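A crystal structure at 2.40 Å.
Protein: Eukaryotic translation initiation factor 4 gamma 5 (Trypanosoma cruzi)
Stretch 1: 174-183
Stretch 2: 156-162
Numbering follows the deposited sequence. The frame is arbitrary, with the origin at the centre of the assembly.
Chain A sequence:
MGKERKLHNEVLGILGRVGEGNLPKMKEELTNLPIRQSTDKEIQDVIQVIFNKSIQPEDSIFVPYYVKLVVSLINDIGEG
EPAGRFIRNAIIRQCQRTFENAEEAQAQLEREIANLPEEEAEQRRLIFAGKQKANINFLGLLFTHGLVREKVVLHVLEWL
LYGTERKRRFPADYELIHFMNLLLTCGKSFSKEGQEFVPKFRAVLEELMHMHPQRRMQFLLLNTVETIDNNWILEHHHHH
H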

# COMPACT_ATOMS: atom_id res chain seq x y z
N TYR A 174 -4.20 1.26 -17.60
CA TYR A 174 -4.02 0.34 -16.46
C TYR A 174 -3.72 1.09 -15.16
O TYR A 174 -4.15 0.65 -14.10
CB TYR A 174 -3.00 -0.78 -16.74
CG TYR A 174 -3.46 -1.75 -17.83
CD1 TYR A 174 -4.35 -2.78 -17.54
CD2 TYR A 174 -3.02 -1.60 -19.14
CE1 TYR A 174 -4.79 -3.66 -18.54
CE2 TYR A 174 -3.44 -2.48 -20.15
CZ TYR A 174 -4.32 -3.51 -19.84
OH TYR A 174 -4.73 -4.35 -20.84
N GLU A 175 -3.11 2.27 -15.27
CA GLU A 175 -2.82 3.16 -14.15
C GLU A 175 -4.08 3.71 -13.53
O GLU A 175 -4.17 3.73 -12.30
CB GLU A 175 -1.88 4.28 -14.58
CG GLU A 175 -0.42 3.91 -14.43
CD GLU A 175 0.03 2.68 -15.18
OE1 GLU A 175 0.42 1.70 -14.50
OE2 GLU A 175 -0.04 2.68 -16.43
N LEU A 176 -5.07 4.11 -14.36
CA LEU A 176 -6.36 4.59 -13.90
C LEU A 176 -7.08 3.51 -13.10
O LEU A 176 -7.71 3.85 -12.09
CB LEU A 176 -7.24 4.99 -15.09
CG LEU A 176 -7.16 6.44 -15.53
CD1 LEU A 176 -7.62 6.59 -16.97
CD2 LEU A 176 -7.97 7.31 -14.63
N ILE A 177 -7.00 2.21 -13.54
CA ILE A 177 -7.62 1.06 -12.86
C ILE A 177 -6.98 0.84 -11.48
O ILE A 177 -7.71 0.70 -10.51
CB ILE A 177 -7.69 -0.22 -13.73
CG1 ILE A 177 -8.24 0.11 -15.14
CG2 ILE A 177 -8.55 -1.29 -13.04
CD1 ILE A 177 -7.94 -0.90 -16.21
N HIS A 178 -5.63 0.88 -11.38
CA HIS A 178 -4.93 0.77 -10.08
C HIS A 178 -5.40 1.85 -9.10
O HIS A 178 -5.66 1.55 -7.93
CB HIS A 178 -3.39 0.79 -10.22
CG HIS A 178 -2.82 -0.32 -11.07
ND1 HIS A 178 -3.32 -1.62 -11.02
CD2 HIS A 178 -1.82 -0.29 -11.98
CE1 HIS A 178 -2.59 -2.31 -11.88
NE2 HIS A 178 -1.69 -1.55 -12.48
N PHE A 179 -5.60 3.08 -9.61
CA PHE A 179 -6.10 4.21 -8.84
C PHE A 179 -7.53 4.04 -8.37
O PHE A 179 -7.81 4.47 -7.26
CB PHE A 179 -5.96 5.52 -9.63
CG PHE A 179 -6.44 6.75 -8.89
CD1 PHE A 179 -5.69 7.29 -7.86
CD2 PHE A 179 -7.67 7.32 -9.20
CE1 PHE A 179 -6.15 8.41 -7.15
CE2 PHE A 179 -8.13 8.44 -8.49
CZ PHE A 179 -7.36 8.98 -7.48
N MET A 180 -8.46 3.46 -9.20
CA MET A 180 -9.86 3.29 -8.78
C MET A 180 -9.93 2.30 -7.65
O MET A 180 -10.78 2.40 -6.76
CB MET A 180 -10.80 2.77 -9.89
CG MET A 180 -10.61 3.36 -11.25
SD MET A 180 -11.77 2.73 -12.49
CE MET A 180 -12.02 1.11 -11.90
N ASN A 181 -9.09 1.30 -7.72
CA ASN A 181 -9.10 0.26 -6.72
C ASN A 181 -8.50 0.77 -5.42
O ASN A 181 -9.11 0.56 -4.37
CB ASN A 181 -8.48 -1.00 -7.29
CG ASN A 181 -9.45 -1.65 -8.27
OD1 ASN A 181 -10.53 -2.11 -7.89
ND2 ASN A 181 -9.13 -1.62 -9.56
N LEU A 182 -7.47 1.62 -5.51
CA LEU A 182 -6.84 2.34 -4.39
C LEU A 182 -7.92 3.27 -3.78
O LEU A 182 -8.17 3.22 -2.57
CB LEU A 182 -5.68 3.17 -4.95
CG LEU A 182 -4.45 3.47 -4.09
CD1 LEU A 182 -4.23 4.93 -3.95
CD2 LEU A 182 -4.42 2.74 -2.76
N LEU A 183 -8.59 4.08 -4.65
CA LEU A 183 -9.69 4.96 -4.29
C LEU A 183 -10.79 4.23 -3.51
O LEU A 183 -11.29 4.77 -2.53
CB LEU A 183 -10.31 5.62 -5.54
CG LEU A 183 -11.49 6.56 -5.29
CD1 LEU A 183 -11.05 7.75 -4.43
CD2 LEU A 183 -12.18 6.99 -6.57
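Stretch 2, residues 156-162: VLEWLLY

How does the second stretch lie on the first? Both are helical throughout, with i to i-4 backbone hydrogen bonds such as Leu160 N to Val156 O (2.8 Å) in one and Phe179 N to Glu175 O (3.1 Å) in the other. Their N-to-C directions differ by 140°, so 156-162 runs roughly against 174-183 but well off strictly antiparallel. The axes come within 9.2 Å of each other. In keeping with the reversed direction, Glu175, near the start of the first stretch, lies beside Leu160, whereas Leu182, near its end, meets Leu157.

Where do the backbones come nearest? They do so at Glu175 and Leu160, whose CA atoms are 5.8 Å apart. The CB of Glu175 points toward the other helix, and its CG lies 3.2 Å from Leu160 O and 4.1 Å from Leu160 CD1. This is close packing of an aliphatic carbon against a carbonyl; no hydrogen bond crosses between the two stretches. One turn on, His178 also faces the second helix, but more loosely: its CB is 4.3 Å from Leu160 CD1, a methyl that approaches the imidazole ring obliquely.

What does Phe179 rest against? It meets three leucines of the second helix, Leu157, Leu160 and Leu161. Its CD1 is 3.6 Å from Leu157 CD2, which sits at the edge of the ring near its plane, while its CG is 4.1 Å from Leu161 CD2, placed over one face. Leu160 completes the set, its CD2 lying 4.3 Å from Phe179 CB and 4.2 Å from Phe179 N. Phe179 has chi1 in the t well, and its ring has a methyl group at its edge and another over one face. The CA-to-CB bonds of Leu160 and Leu161 point sideways relative to the first helix, yet their side-chain ends come nearer to it, and their methyl groups take part in this apolar packing.

How does the contact finish, and what stays outside it? Leu182 CD1 lies 3.7 Å from Leu157 CD2, so the same methyl of Leu157 touches both Phe179 and Leu182, side chains three residues, about one turn, apart on the first helix. Between them, Met180 and Asn181 are out of reach of the second stretch; Asn181 instead turns back on its own helix, where its ND2 donates to Ile177 O at 2.9 Å. The shared surface is modest, 361 Å² summed over both sides, and Leu160 has the largest area covered of any residue in either stretch.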

# COMPACT_ATOMS: atom_id res chain seq x y z
N VAL A 156 3.72 7.79 -4.93
CA VAL A 156 3.28 6.70 -5.81
C VAL A 156 2.25 7.24 -6.81
O VAL A 156 2.38 6.98 -8.01
CB VAL A 156 2.74 5.47 -5.04
CG1 VAL A 156 1.95 4.53 -5.95
CG2 VAL A 156 3.84 4.73 -4.31
N LEU A 157 1.23 7.99 -6.30
CA LEU A 157 0.16 8.61 -7.10
C LEU A 157 0.69 9.63 -8.11
O LEU A 157 0.12 9.76 -9.19
CB LEU A 157 -0.92 9.24 -6.19
CG LEU A 157 -1.76 8.26 -5.35
CD1 LEU A 157 -2.75 8.98 -4.50
CD2 LEU A 157 -2.46 7.26 -6.22
N GLU A 158 1.80 10.29 -7.79
CA GLU A 158 2.48 11.22 -8.70
C GLU A 158 2.90 10.48 -9.98
O GLU A 158 2.47 10.90 -11.04
CB GLU A 158 3.71 11.84 -8.04
CG GLU A 158 3.40 13.00 -7.11
CD GLU A 158 4.63 13.82 -6.78
OE1 GLU A 158 5.30 14.30 -7.72
OE2 GLU A 158 4.93 13.97 -5.57
N TRP A 159 3.67 9.36 -9.88
CA TRP A 159 4.07 8.61 -11.08
C TRP A 159 2.95 7.78 -11.66
O TRP A 159 2.88 7.60 -12.87
CB TRP A 159 5.35 7.78 -10.87
CG TRP A 159 5.30 6.72 -9.81
CD1 TRP A 159 5.88 6.78 -8.57
CD2 TRP A 159 4.79 5.37 -9.95
NE1 TRP A 159 5.74 5.57 -7.92
CE2 TRP A 159 5.04 4.70 -8.74
CE3 TRP A 159 4.17 4.66 -11.00
CZ2 TRP A 159 4.65 3.36 -8.53
CZ3 TRP A 159 3.78 3.35 -10.79
CH2 TRP A 159 4.03 2.71 -9.57
N LEU A 160 2.03 7.30 -10.82
CA LEU A 160 0.88 6.51 -11.26
C LEU A 160 -0.05 7.33 -12.16
O LEU A 160 -0.53 6.80 -13.17
CB LEU A 160 0.13 5.98 -10.03
CG LEU A 160 -0.82 4.81 -10.23
CD1 LEU A 160 -0.05 3.49 -10.41
CD2 LEU A 160 -1.75 4.69 -9.05
N LEU A 161 -0.28 8.63 -11.82
CA LEU A 161 -1.15 9.53 -12.57
C LEU A 161 -0.42 10.41 -13.58
O LEU A 161 -0.92 10.58 -14.69
CB LEU A 161 -1.97 10.41 -11.63
CG LEU A 161 -2.93 9.73 -10.62
CD1 LEU A 161 -3.46 10.76 -9.63
CD2 LEU A 161 -4.11 9.03 -11.33
N TYR A 162 0.71 11.01 -13.19
CA TYR A 162 1.49 11.91 -14.06
C TYR A 162 2.60 11.23 -14.85
O TYR A 162 3.23 11.89 -15.67
CB TYR A 162 2.05 13.10 -13.26
CG TYR A 162 1.01 14.03 -12.68
CD1 TYR A 162 0.39 15.00 -13.47
CD2 TYR A 162 0.70 14.00 -11.32
CE1 TYR A 162 -0.53 15.89 -12.92
CE2 TYR A 162 -0.23 14.88 -10.77
CZ TYR A 162 -0.84 15.83 -11.58
OH TYR A 162 -1.76 16.69 -11.06